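Local coordinates for L protein (CAS virus, PDB 5MV0) that probably serves as the cap-snatching endonuclease domain of a reptarenavirus polymerase, cleaving host mRNA to supply capped primers for viral transcription, at residues Ser125-His130 and Trp136-Ile141. Residues are numbered along the deposited sequence; the frame is centred on the assembly and turned at random.
Sequences SGVEDH and WLFNII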
# COMPACT_ATOMS: atom_id res chain seq x y z
N SER B 125 -15.33 -33.49 1.23
CA SER B 125 -16.03 -34.75 0.99
C SER B 125 -17.55 -34.57 1.06
O SER B 125 -18.08 -34.03 2.03
CB SER B 125 -15.59 -35.81 2.00
OG SER B 125 -14.23 -36.15 1.80
N GLY B 126 -18.24 -35.01 0.01
CA GLY B 126 -19.68 -35.01 -0.04
C GLY B 126 -20.31 -33.75 -0.61
O GLY B 126 -21.44 -33.81 -1.09
N VAL B 127 -19.60 -32.62 -0.59
CA VAL B 127 -20.21 -31.35 -0.96
C VAL B 127 -20.59 -31.33 -2.44
O VAL B 127 -21.69 -30.91 -2.81
CB VAL B 127 -19.25 -30.19 -0.62
CG1 VAL B 127 -19.82 -28.86 -1.12
CG2 VAL B 127 -18.99 -30.16 0.88
N GLU B 128 -19.68 -31.78 -3.31
CA GLU B 128 -19.96 -31.72 -4.74
C GLU B 128 -21.22 -32.51 -5.08
O GLU B 128 -22.06 -32.05 -5.86
CB GLU B 128 -18.76 -32.23 -5.54
CG GLU B 128 -18.91 -31.96 -7.04
CD GLU B 128 -17.78 -32.56 -7.88
OE1 GLU B 128 -17.03 -33.41 -7.38
OE2 GLU B 128 -17.66 -32.18 -9.07
N ASP B 129 -21.35 -33.71 -4.51
CA ASP B 129 -22.54 -34.53 -4.76
C ASP B 129 -23.81 -33.79 -4.42
O ASP B 129 -24.79 -33.84 -5.18
CB ASP B 129 -22.46 -35.83 -3.96
CG ASP B 129 -21.43 -36.79 -4.52
OD1 ASP B 129 -21.10 -36.67 -5.72
OD2 ASP B 129 -20.97 -37.67 -3.77
N HIS B 130 -23.84 -33.09 -3.28
CA HIS B 130 -25.05 -32.37 -2.90
C HIS B 130 -25.38 -31.27 -3.89
O HIS B 130 -26.55 -31.05 -4.22
CB HIS B 130 -24.90 -31.80 -1.49
CG HIS B 130 -25.16 -32.80 -0.41
ND1 HIS B 130 -24.20 -33.68 0.05
CD2 HIS B 130 -26.28 -33.08 0.30
CE1 HIS B 130 -24.71 -34.45 0.99
NE2 HIS B 130 -25.98 -34.10 1.16
N TRP B 136 -26.26 -27.81 -9.94
CA TRP B 136 -25.14 -26.87 -9.89
C TRP B 136 -23.82 -27.60 -10.14
O TRP B 136 -23.69 -28.80 -9.90
CB TRP B 136 -25.08 -26.16 -8.53
CG TRP B 136 -26.08 -25.05 -8.38
CD1 TRP B 136 -27.43 -25.16 -8.23
CD2 TRP B 136 -25.79 -23.65 -8.34
NE1 TRP B 136 -28.00 -23.92 -8.11
CE2 TRP B 136 -27.01 -22.97 -8.17
CE3 TRP B 136 -24.61 -22.90 -8.42
CZ2 TRP B 136 -27.09 -21.59 -8.09
CZ3 TRP B 136 -24.68 -21.53 -8.35
CH2 TRP B 136 -25.92 -20.88 -8.18
N LEU B 137 -22.84 -26.84 -10.63
CA LEU B 137 -21.46 -27.30 -10.66
C LEU B 137 -20.73 -26.76 -9.44
O LEU B 137 -20.96 -25.63 -9.00
CB LEU B 137 -20.76 -26.84 -11.95
CG LEU B 137 -20.65 -27.83 -13.12
CD1 LEU B 137 -21.93 -28.61 -13.33
CD2 LEU B 137 -20.24 -27.11 -14.40
N PHE B 138 -19.85 -27.59 -8.87
CA PHE B 138 -19.05 -27.21 -7.71
C PHE B 138 -17.62 -27.61 -8.04
O PHE B 138 -17.25 -28.78 -7.96
CB PHE B 138 -19.55 -27.88 -6.44
CG PHE B 138 -18.82 -27.46 -5.20
CD1 PHE B 138 -19.03 -26.20 -4.65
CD2 PHE B 138 -17.93 -28.31 -4.58
CE1 PHE B 138 -18.36 -25.80 -3.50
CE2 PHE B 138 -17.26 -27.92 -3.43
CZ PHE B 138 -17.48 -26.66 -2.89
N ASN B 139 -16.80 -26.64 -8.43
CA ASN B 139 -15.44 -26.90 -8.88
C ASN B 139 -14.46 -26.51 -7.78
O ASN B 139 -14.34 -25.33 -7.42
CB ASN B 139 -15.16 -26.16 -10.19
CG ASN B 139 -16.06 -26.63 -11.32
OD1 ASN B 139 -16.62 -27.73 -11.28
ND2 ASN B 139 -16.20 -25.80 -12.36
N ILE B 140 -13.76 -27.51 -7.25
CA ILE B 140 -12.78 -27.32 -6.19
C ILE B 140 -11.41 -27.24 -6.85
O ILE B 140 -10.92 -28.23 -7.39
CB ILE B 140 -12.82 -28.46 -5.17
CG1 ILE B 140 -14.22 -28.61 -4.59
CG2 ILE B 140 -11.79 -28.23 -4.06
CD1 ILE B 140 -14.48 -30.00 -4.03
N ILE B 141 -10.80 -26.06 -6.80
CA ILE B 141 -9.46 -25.86 -7.36
C ILE B 141 -8.48 -25.84 -6.19
O ILE B 141 -8.60 -25.04 -5.27
CB ILE B 141 -9.39 -24.57 -8.18
CG1 ILE B 141 -10.46 -24.61 -9.29
CG2 ILE B 141 -7.99 -24.39 -8.79
CD1 ILE B 141 -10.52 -23.38 -10.17
O HOH W 1 -19.09 -29.83 -10.30
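Val127 CG1 sits over one face of the Phe138 ring, 3.8 Å from the ring centroid and 22° off the normal, a CH-pi contact offset toward the CE2-CZ side of the rim, with Val127 CG1 3.6 Å from Phe138 CE2. Glu128 CA lies obliquely to the ring, 4.0 Å from Phe138 CD2, and the Glu128 carboxylate plane is turned 56° from that of the ring. With CG anti to the backbone N (chi1 -176°), the Phe138 ring continues toward the helix, while the extended Glu128 chain runs past the phenyl group to the strand backbone. There Glu128 OE2 lies 3.0 Å from a water placed to donate to it, though that water has other acceptors in reach; its oxygen takes the N-H of Phe138, 2.8 Å from Phe138 N. On the helix itself, His130 ND1 donates an almost straight bond of 3.0 Å to Gly126 O, the carbonyl of the N-cap residue; Gly126 O lies in the imidazole plane, but ND1 stands well above the carbonyl plane. Leu68 of helix 68-73 touches both Val127 and Phe138, and Ile99 and Val101 of the adjacent parallel strand also pack on Phe138. The contact packs the first turn of helix 127-133 against strand 137-145, outermost in this chain's PDDEXK-type sheet. Direct contact is chiefly apolar and buried, whereas polar linkage passes through one water that satisfies the backbone N-H of Phe138.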